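Local coordinates for protein EDTA monooxygenase (EDTA-degrading bacterium BNC1, PDB 5DQP) that probably acts as a flavin-dependent monooxygenase of the bacterial luciferase-like family, using reduced FMN and molecular oxygen in the degradation of EDTA, at residues A249-A253 against Q254-E258; E155-H158 against G159-S163; G219-L222 against A223-G227. All coordinates share one frame; numbering follows the deposited sequence.

In the fold
The three contacts are local, each formed along a helix or round its end, and two of them meet the third. Contact 3 (219-227) stands in the middle: the guanidinium of Arg-256 in contact 1 reaches its helix end, with Arg-256 NH1 2.8 Å from Ser-224 O and Arg-256 NH2 2.9 Å from Gly-227 O. From contact 2, the His-158 ring packs on Phe-226, with His-158 CD2 3.6 Å from Phe-226 CD1. Contacts 1 and 2 do not touch, their nearest atoms being about 8 Å apart. Contact 3 also lies closest to the predicted FMN site, Gly-219 being about 4 Å from the side chains of Tyr-147 and Ser-216.

Contact 1: A249-A253 against Q254-E258; sequences AAARA and QGRPE
Arg-252 and Glu-258 reach toward each other across the turn that ends helix 237-253, their long chains crossing at a slant. The carboxylate meets the guanidinium at its edge, and the two planes are nearly coplanar, 19° apart. The salt bridge runs from Arg-252 NH1 to Glu-258 OE2; the modelled separation of 2.4 Å is very short, so its exact length is doubtful. In the arginine, CG stands anti to the backbone N (chi1 -178°), beside the carbonyl carbon, and the bend at chi3 carries NH1 to the acid. Glu-258, bent at chi2, lays its other oxygen alongside the aliphatic part of the arginine.

In the turn itself the backbone closes in a Schellman motif, a standard way of ending a helix. Gly-255 N gives its hydrogen to Arg-252 O at 2.8 Å, while Arg-256 N makes a weak bond of 3.4 Å to Ala-251 O. Gly-255 has positive phi, 85°, where a side chain would be jammed against the preceding carbonyl oxygen.

Gln-254 folds back along the helix, its CG 3.3 Å from Ala-250 O. A water links the two residues, accepting from Gln-254 NE2 and donating to Ala-250 O. The Arg-256 chain starts by passing Ala-251 O, with CB 3.6 Å from that oxygen, and NH1 then comes obliquely to the methyl of Ala-251.

The guanidinium of Arg-256 reaches the end of the neighbouring helix 217-226, hydrogen-bonding to Ser-224 O and, just beyond, to Gly-227 O. Ala-250 and Gln-254 pack on Ser-224 of that same helix, and Ala-251 faces Ser-260 and Thr-261, which lead into strand 262-271.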
ATOM      1  N   ALA A 249      10.341   0.492  32.008  1.00 23.38           N
ATOM      2  CA  ALA A 249      10.781   1.635  32.800  1.00 27.72           C
ATOM      3  C   ALA A 249      11.016   2.850  31.919  1.00 27.99           C
ATOM      4  O   ALA A 249      10.696   3.977  32.311  1.00 29.61           O
ATOM      5  CB  ALA A 249      12.042   1.283  33.590  1.00 27.82           C
ATOM      6  N   ALA A 250      11.574   2.646  30.722  1.00 25.42           N
ATOM      7  CA  ALA A 250      11.827   3.775  29.834  1.00 27.56           C
ATOM      8  C   ALA A 250      10.516   4.403  29.362  1.00 28.00           C
ATOM      9  O   ALA A 250      10.403   5.631  29.249  1.00 29.79           O
ATOM     10  CB  ALA A 250      12.689   3.322  28.654  1.00 23.05           C
ATOM     11  N   ALA A 251       9.508   3.575  29.105  1.00 26.32           N
ATOM     12  CA  ALA A 251       8.221   4.092  28.673  1.00 29.49           C
ATOM     13  C   ALA A 251       7.563   4.891  29.791  1.00 33.22           C
ATOM     14  O   ALA A 251       7.105   6.021  29.582  1.00 30.35           O
ATOM     15  CB  ALA A 251       7.322   2.936  28.227  1.00 28.19           C
ATOM     16  N   ARG A 252       7.508   4.315  30.990  1.00 29.64           N
ATOM     17  CA  ARG A 252       6.945   5.035  32.124  1.00 36.24           C
ATOM     18  C   ARG A 252       7.718   6.325  32.408  1.00 35.89           C
ATOM     19  O   ARG A 252       7.115   7.361  32.716  1.00 35.62           O
ATOM     20  CB  ARG A 252       6.925   4.116  33.338  1.00 33.09           C
ATOM     21  CG  ARG A 252       6.336   4.705  34.576  1.00 45.59           C
ATOM     22  CD  ARG A 252       5.956   3.591  35.538  1.00 45.91           C
ATOM     23  NE  ARG A 252       6.979   2.549  35.596  1.00 46.68           N
ATOM     24  CZ  ARG A 252       6.758   1.258  35.359  1.00 44.44           C
ATOM     25  NH1 ARG A 252       5.539   0.827  35.057  1.00 47.37           N
ATOM     26  NH2 ARG A 252       7.754   0.392  35.440  1.00 41.74           N
ATOM     27  N   ALA A 253       9.051   6.297  32.267  1.00 30.17           N
ATOM     28  CA  ALA A 253       9.844   7.499  32.506  1.00 31.76           C
ATOM     29  C   ALA A 253       9.432   8.649  31.596  1.00 36.33           C
ATOM     30  O   ALA A 253       9.605   9.815  31.966  1.00 37.42           O
ATOM     31  CB  ALA A 253      11.330   7.209  32.315  1.00 33.53           C
ATOM     32  N   GLN A 254       8.910   8.348  30.400  1.00 34.30           N
ATOM     33  CA  GLN A 254       8.446   9.364  29.457  1.00 35.50           C
ATOM     34  C   GLN A 254       7.038   9.848  29.771  1.00 34.42           C
ATOM     35  O   GLN A 254       6.510  10.700  29.039  1.00 36.65           O
ATOM     36  CB  GLN A 254       8.480   8.826  28.022  1.00 34.89           C
ATOM     37  CG  GLN A 254       9.842   8.424  27.519  1.00 33.12           C
ATOM     38  CD  GLN A 254      10.673   9.612  27.100  1.00 34.17           C
ATOM     39  OE1 GLN A 254      10.195  10.518  26.417  1.00 36.69           O
ATOM     40  NE2 GLN A 254      11.926   9.617  27.511  1.00 30.99           N
ATOM     41  N   GLY A 255       6.429   9.333  30.831  1.00 34.23           N
ATOM     42  CA  GLY A 255       5.076   9.692  31.212  1.00 35.16           C
ATOM     43  C   GLY A 255       3.969   8.916  30.529  1.00 38.99           C
ATOM     44  O   GLY A 255       2.802   9.307  30.653  1.00 39.23           O
ATOM     45  N   ARG A 256       4.287   7.829  29.811  1.00 38.49           N
ATOM     46  CA  ARG A 256       3.260   7.074  29.100  1.00 36.65           C
ATOM     47  C   ARG A 256       2.452   6.218  30.067  1.00 36.33           C
ATOM     48  O   ARG A 256       2.916   5.894  31.162  1.00 34.14           O
ATOM     49  CB  ARG A 256       3.896   6.211  28.014  1.00 34.81           C
ATOM     50  CG  ARG A 256       4.514   7.083  26.939  1.00 37.19           C
ATOM     51  CD  ARG A 256       5.292   6.295  25.948  1.00 36.20           C
ATOM     52  NE  ARG A 256       4.443   5.396  25.173  1.00 37.64           N
ATOM     53  CZ  ARG A 256       4.931   4.406  24.434  1.00 43.38           C
ATOM     54  NH1 ARG A 256       6.247   4.213  24.392  1.00 26.54           N
ATOM     55  NH2 ARG A 256       4.120   3.614  23.748  1.00 41.60           N
ATOM     56  N   PRO A 257       1.212   5.883  29.707  1.00 39.14           N
ATOM     57  CA  PRO A 257       0.368   5.104  30.622  1.00 37.57           C
ATOM     58  C   PRO A 257       0.909   3.704  30.798  1.00 38.42           C
ATOM     59  O   PRO A 257       1.547   3.148  29.902  1.00 39.03           O
ATOM     60  CB  PRO A 257      -0.996   5.070  29.924  1.00 36.58           C
ATOM     61  CG  PRO A 257      -0.704   5.354  28.472  1.00 36.74           C
ATOM     62  CD  PRO A 257       0.526   6.227  28.450  1.00 37.08           C
ATOM     63  N   GLU A 258       0.642   3.128  31.966  1.00 39.68           N
ATOM     64  CA  GLU A 258       0.987   1.732  32.182  1.00 45.92           C
ATOM     65  C   GLU A 258       0.318   0.862  31.120  1.00 42.28           C
ATOM     66  O   GLU A 258      -0.736   1.206  30.576  1.00 34.49           O
ATOM     67  CB  GLU A 258       0.551   1.280  33.578  1.00 62.49           C
ATOM     68  CG  GLU A 258       1.032   2.165  34.731  1.00 56.50           C
ATOM     69  CD  GLU A 258       2.551   2.219  34.853  1.00 57.80           C
ATOM     70  OE1 GLU A 258       3.126   3.327  34.705  1.00 50.15           O
ATOM     71  OE2 GLU A 258       3.163   1.154  35.102  1.00 50.55           O
TER
HETATM   72  O   HOH W   1      12.966   7.255  28.946  1.00 34.17           O
HETATM   73  O   HOH W   2       4.038   6.955  34.088  1.00 47.56           O

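Contact 2: E155-H158 against G159-S163; sequences EVVH and GLWNS
Val-156, Val-157 and His-158 each meet a side chain about one turn on, in the last turns of helix 143-161, an outer helix of the TIM-barrel-like fold shared by luciferase-like monooxygenases. The first carbonyl of the run, Glu-155 O, takes the N-H of Gly-159 at 2.9 Å; a side chain on that glycine would sit tight against the carbonyl oxygens of Glu-155 and Val-156. The carboxylate of Glu-155 turns away to a long, weak ion pair with Arg-225.

Val-156 lies side by side with Leu-160, pointing the same way, and its CG1 is 3.8 Å from Leu-160 CD1. This apolar pair faces helix 102-115, where Val-156 packs on Pro-102 and Leu-160 on Tyr-103 and Ala-106.

Val-157 makes the closest side-chain contact. Placed anti to the backbone N (chi1 170°), its CG1 is directed over one face of the Trp-161 indole in a CH-pi contact, 3.4 Å from the centroid of the six-membered ring and 14° off its normal. Both residues rest on Trp-122 of strand 120-125, and the indole NE1 is hydrogen-bonded to Ala-106 O, which helps fix the rotation of the ring.

His-158 meets the same tryptophan from another direction. The edge of the indole, through CE3 and CZ3, points at one face of the imidazole in a T-shaped stack, the centroids 5.2 Å apart and the planes at 82°. Trp-161 is thus held over a face by valine and along an edge by histidine. His-158 O receives Asn-162 N, and Leu-160 O accepts both Ser-163 N at 3.1 Å and Ser-163 OG at 2.9 Å.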
ATOM      1  N   GLU A 155       6.653  12.490  15.311  1.00 24.88           N
ATOM      2  CA  GLU A 155       5.832  13.603  15.783  1.00 28.98           C
ATOM      3  C   GLU A 155       4.898  14.106  14.685  1.00 25.62           C
ATOM      4  O   GLU A 155       3.724  14.399  14.943  1.00 26.31           O
ATOM      5  CB  GLU A 155       6.701  14.757  16.274  1.00 29.16           C
ATOM      6  CG  GLU A 155       7.648  14.447  17.403  1.00 43.56           C
ATOM      7  CD  GLU A 155       8.446  15.681  17.831  1.00 62.23           C
ATOM      8  OE1 GLU A 155       8.179  16.785  17.300  1.00 65.71           O
ATOM      9  OE2 GLU A 155       9.338  15.551  18.696  1.00 65.68           O
ATOM     10  N   VAL A 156       5.413  14.267  13.467  1.00 21.71           N
ATOM     11  CA  VAL A 156       4.561  14.719  12.380  1.00 24.42           C
ATOM     12  C   VAL A 156       3.431  13.729  12.182  1.00 24.12           C
ATOM     13  O   VAL A 156       2.255  14.097  12.181  1.00 19.93           O
ATOM     14  CB  VAL A 156       5.370  14.907  11.085  1.00 25.23           C
ATOM     15  CG1 VAL A 156       4.413  15.201   9.947  1.00 18.71           C
ATOM     16  CG2 VAL A 156       6.396  16.028  11.246  1.00 26.15           C
ATOM     17  N   VAL A 157       3.770  12.442  12.092  1.00 23.51           N
ATOM     18  CA  VAL A 157       2.754  11.445  11.790  1.00 20.56           C
ATOM     19  C   VAL A 157       1.680  11.415  12.878  1.00 23.78           C
ATOM     20  O   VAL A 157       0.484  11.423  12.577  1.00 24.18           O
ATOM     21  CB  VAL A 157       3.412  10.074  11.575  1.00 23.85           C
ATOM     22  CG1 VAL A 157       2.347   8.955  11.497  1.00 18.29           C
ATOM     23  CG2 VAL A 157       4.240  10.133  10.331  1.00 18.12           C
ATOM     24  N   HIS A 158       2.077  11.372  14.158  1.00 22.27           N
ATOM     25  CA  HIS A 158       1.060  11.373  15.209  1.00 24.28           C
ATOM     26  C   HIS A 158       0.216  12.641  15.154  1.00 24.97           C
ATOM     27  O   HIS A 158      -1.012  12.591  15.312  1.00 24.61           O
ATOM     28  CB  HIS A 158       1.699  11.200  16.590  1.00 27.15           C
ATOM     29  CG  HIS A 158       1.878   9.765  16.980  1.00 30.19           C
ATOM     30  ND1 HIS A 158       0.831   8.979  17.412  1.00 28.15           N
ATOM     31  CD2 HIS A 158       2.968   8.962  16.958  1.00 28.04           C
ATOM     32  CE1 HIS A 158       1.273   7.760  17.664  1.00 34.08           C
ATOM     33  NE2 HIS A 158       2.565   7.721  17.389  1.00 30.12           N
ATOM     34  N   GLY A 159       0.856  13.786  14.898  1.00 22.18           N
ATOM     35  CA  GLY A 159       0.108  15.016  14.706  1.00 21.53           C
ATOM     36  C   GLY A 159      -0.899  14.925  13.573  1.00 22.85           C
ATOM     37  O   GLY A 159      -2.037  15.373  13.712  1.00 22.05           O
ATOM     38  N   LEU A 160      -0.505  14.317  12.450  1.00 20.76           N
ATOM     39  CA  LEU A 160      -1.429  14.146  11.327  1.00 18.13           C
ATOM     40  C   LEU A 160      -2.584  13.225  11.680  1.00 19.22           C
ATOM     41  O   LEU A 160      -3.741  13.502  11.338  1.00 19.22           O
ATOM     42  CB  LEU A 160      -0.684  13.615  10.101  1.00 16.47           C
ATOM     43  CG  LEU A 160       0.211  14.684   9.481  1.00 20.09           C
ATOM     44  CD1 LEU A 160       1.086  14.124   8.368  1.00 19.84           C
ATOM     45  CD2 LEU A 160      -0.666  15.834   8.952  1.00 19.82           C
ATOM     46  N   TRP A 161      -2.292  12.093  12.314  1.00 19.79           N
ATOM     47  CA  TRP A 161      -3.368  11.192  12.700  1.00 23.02           C
ATOM     48  C   TRP A 161      -4.424  11.902  13.544  1.00 24.71           C
ATOM     49  O   TRP A 161      -5.619  11.628  13.404  1.00 23.71           O
ATOM     50  CB  TRP A 161      -2.796   9.983  13.434  1.00 19.64           C
ATOM     51  CG  TRP A 161      -2.130   9.018  12.496  1.00 17.61           C
ATOM     52  CD1 TRP A 161      -2.343   8.892  11.146  1.00 19.11           C
ATOM     53  CD2 TRP A 161      -1.108   8.078  12.829  1.00 17.49           C
ATOM     54  NE1 TRP A 161      -1.528   7.903  10.623  1.00 17.66           N
ATOM     55  CE2 TRP A 161      -0.753   7.399  11.636  1.00 19.37           C
ATOM     56  CE3 TRP A 161      -0.456   7.744  14.019  1.00 21.07           C
ATOM     57  CZ2 TRP A 161       0.209   6.397  11.610  1.00 17.88           C
ATOM     58  CZ3 TRP A 161       0.506   6.760  13.988  1.00 19.92           C
ATOM     59  CH2 TRP A 161       0.822   6.091  12.792  1.00 18.96           C
ATOM     60  N   ASN A 162      -4.015  12.840  14.400  1.00 21.04           N
ATOM     61  CA  ASN A 162      -4.972  13.477  15.296  1.00 21.91           C
ATOM     62  C   ASN A 162      -5.636  14.692  14.705  1.00 20.25           C
ATOM     63  O   ASN A 162      -6.497  15.266  15.370  1.00 25.49           O
ATOM     64  CB  ASN A 162      -4.303  13.865  16.612  1.00 27.56           C
ATOM     65  CG  ASN A 162      -3.964  12.659  17.438  1.00 27.32           C
ATOM     66  OD1 ASN A 162      -4.665  11.651  17.385  1.00 28.29           O
ATOM     67  ND2 ASN A 162      -2.880  12.737  18.188  1.00 27.64           N
ATOM     68  N   SER A 163      -5.264  15.099  13.485  1.00 24.67           N
ATOM     69  CA  SER A 163      -5.673  16.391  12.948  1.00 24.09           C
ATOM     70  C   SER A 163      -7.075  16.388  12.340  1.00 27.42           C
ATOM     71  O   SER A 163      -7.579  17.473  12.016  1.00 26.94           O
ATOM     72  CB  SER A 163      -4.663  16.879  11.896  1.00 19.08           C
ATOM     73  OG  SER A 163      -4.748  16.097  10.704  1.00 25.41           O
TER

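Contact 3: G219-L222 against A223-G227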
ATOM      1  N   GLY A 219      17.644   3.763  19.387  1.00 33.39           N
ATOM      2  CA  GLY A 219      16.446   2.976  19.154  1.00 29.46           C
ATOM      3  C   GLY A 219      15.614   2.830  20.409  1.00 32.06           C
ATOM      4  O   GLY A 219      14.397   3.045  20.391  1.00 29.31           O
ATOM      5  N   LYS A 220      16.266   2.485  21.528  1.00 30.50           N
ATOM      6  CA  LYS A 220      15.540   2.369  22.789  1.00 31.49           C
ATOM      7  C   LYS A 220      14.833   3.666  23.152  1.00 30.48           C
ATOM      8  O   LYS A 220      13.734   3.621  23.716  1.00 28.81           O
ATOM      9  CB  LYS A 220      16.468   1.931  23.917  1.00 27.75           C
ATOM     10  CG  LYS A 220      16.803   0.441  23.860  1.00 30.73           C
ATOM     11  CD  LYS A 220      17.818   0.132  24.919  1.00 33.62           C
ATOM     12  CE  LYS A 220      18.284  -1.297  24.852  1.00 34.40           C
ATOM     13  NZ  LYS A 220      19.447  -1.430  25.760  1.00 42.54           N
ATOM     14  N   ARG A 221      15.422   4.823  22.808  1.00 27.17           N
ATOM     15  CA  ARG A 221      14.778   6.100  23.096  1.00 27.65           C
ATOM     16  C   ARG A 221      13.568   6.325  22.209  1.00 27.96           C
ATOM     17  O   ARG A 221      12.494   6.710  22.690  1.00 29.24           O
ATOM     18  CB  ARG A 221      15.758   7.251  22.931  1.00 30.73           C
ATOM     19  CG  ARG A 221      15.112   8.599  23.232  1.00 44.66           C
ATOM     20  CD  ARG A 221      16.061   9.781  23.039  1.00 57.59           C
ATOM     21  NE  ARG A 221      15.410  11.052  23.372  1.00 65.81           N
ATOM     22  CZ  ARG A 221      14.933  11.916  22.477  1.00 70.56           C
ATOM     23  NH1 ARG A 221      15.035  11.666  21.178  1.00 77.22           N
ATOM     24  NH2 ARG A 221      14.353  13.039  22.877  1.00 80.33           N
ATOM     25  N   LEU A 222      13.721   6.105  20.899  1.00 27.40           N
ATOM     26  CA  LEU A 222      12.563   6.155  20.017  1.00 29.57           C
ATOM     27  C   LEU A 222      11.448   5.254  20.549  1.00 25.01           C
ATOM     28  O   LEU A 222      10.282   5.663  20.633  1.00 24.10           O
ATOM     29  CB  LEU A 222      12.972   5.745  18.606  1.00 25.92           C
ATOM     30  CG  LEU A 222      12.030   6.165  17.481  1.00 30.54           C
ATOM     31  CD1 LEU A 222      12.098   7.668  17.233  1.00 30.58           C
ATOM     32  CD2 LEU A 222      12.386   5.433  16.229  1.00 29.19           C
ATOM     33  N   ALA A 223      11.799   4.030  20.944  1.00 23.53           N
ATOM     34  CA  ALA A 223      10.790   3.087  21.410  1.00 22.36           C
ATOM     35  C   ALA A 223      10.089   3.595  22.659  1.00 21.46           C
ATOM     36  O   ALA A 223       8.871   3.428  22.802  1.00 23.88           O
ATOM     37  CB  ALA A 223      11.424   1.725  21.669  1.00 26.41           C
ATOM     38  N   SER A 224      10.837   4.224  23.579  1.00 24.13           N
ATOM     39  CA  SER A 224      10.222   4.677  24.825  1.00 23.59           C
ATOM     40  C   SER A 224       9.205   5.782  24.561  1.00 25.46           C
ATOM     41  O   SER A 224       8.252   5.937  25.333  1.00 23.72           O
ATOM     42  CB  SER A 224      11.297   5.149  25.817  1.00 22.87           C
ATOM     43  OG  SER A 224      11.864   6.401  25.422  1.00 26.24           O
ATOM     44  N   ARG A 225       9.374   6.533  23.460  1.00 25.74           N
ATOM     45  CA  ARG A 225       8.503   7.654  23.096  1.00 28.39           C
ATOM     46  C   ARG A 225       7.331   7.230  22.221  1.00 28.12           C
ATOM     47  O   ARG A 225       6.215   7.730  22.398  1.00 31.32           O
ATOM     48  CB  ARG A 225       9.312   8.749  22.375  1.00 27.19           C
ATOM     49  CG  ARG A 225      10.440   9.352  23.236  1.00 37.79           C
ATOM     50  CD  ARG A 225      11.237  10.464  22.530  1.00 41.83           C
ATOM     51  NE  ARG A 225      10.352  11.416  21.866  1.00 55.63           N
ATOM     52  CZ  ARG A 225       9.662  12.371  22.487  1.00 63.52           C
ATOM     53  NH1 ARG A 225       9.758  12.516  23.804  1.00 75.38           N
ATOM     54  NH2 ARG A 225       8.872  13.183  21.795  1.00 49.48           N
ATOM     55  N   PHE A 226       7.561   6.317  21.278  1.00 24.98           N
ATOM     56  CA  PHE A 226       6.582   5.984  20.254  1.00 24.80           C
ATOM     57  C   PHE A 226       6.280   4.501  20.091  1.00 24.62           C
ATOM     58  O   PHE A 226       5.249   4.181  19.505  1.00 25.88           O
ATOM     59  CB  PHE A 226       7.043   6.525  18.898  1.00 25.19           C
ATOM     60  CG  PHE A 226       7.149   8.009  18.866  1.00 26.51           C
ATOM     61  CD1 PHE A 226       6.007   8.784  18.848  1.00 26.90           C
ATOM     62  CD2 PHE A 226       8.389   8.632  18.884  1.00 23.82           C
ATOM     63  CE1 PHE A 226       6.091  10.174  18.837  1.00 29.52           C
ATOM     64  CE2 PHE A 226       8.481  10.012  18.880  1.00 24.65           C
ATOM     65  CZ  PHE A 226       7.337  10.780  18.851  1.00 28.29           C
ATOM     66  N   GLY A 227       7.127   3.596  20.573  1.00 22.32           N
ATOM     67  CA  GLY A 227       6.922   2.180  20.311  1.00 25.44           C
ATOM     68  C   GLY A 227       5.914   1.588  21.278  1.00 24.74           C
ATOM     69  O   GLY A 227       6.001   1.793  22.490  1.00 29.86           O
TER
HETATM   70  O   HOH W   3      12.509  12.162  25.404  1.00 44.84           O
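Ser-224 turns its hydroxyl back on its own helix and donates a hydrogen bond from OG to Arg-221 O at 2.8 Å, the donor lying 18° out of the carbonyl plane. The torsion explains the reach: with chi1 at 73°, OG sits between the backbone N and the carbonyl carbon, facing the preceding turn. Arg-221 O also accepts Arg-225 N at 3.2 Å, so two donors grip one oxygen. Replacing the serine by an alanine would remove the hydroxyl, and Arg-221 O would probably lose its shorter, side-chain hydrogen bond.

Regular helical bonds flank this pair, from Ala-223 N to Gly-219 O at 2.8 Å and from Phe-226 N to Leu-222 O at 2.9 Å.

Outward from the backbone, Arg-221 and Arg-225 run side by side, their guanidinium planes 13° apart. The contact is by carbon: Arg-225 CD lies over the centre of one face of the Arg-221 guanidinium, 4.0 Å from CZ. The like charges stay 4.4 Å apart between Arg-221 NH2 and Arg-225 NE, and a water accepts weakly from both residues. Arg-225 is held by a salt bridge to Glu-151 of helix 143-161, which would be expected to offset part of this repulsion.

On the buried side, Leu-222 slants across Phe-226, with Leu-222 CD1 4.2 Å from Phe-226 CD2. Phe-226 also packs on Leu-154, and Leu-222 on Tyr-147, a predicted FMN-binding residue. Gly-219, whose N bonds Ser-216 OG, lies beside a bound sulfate, probably from the crystallisation liquor. The helix is the middle element of the beta-alpha-beta unit 210-213, 217-226 and 229-233, the repeating crossover of a TIM-barrel-like fold, and its N-terminal end borders the predicted flavin site.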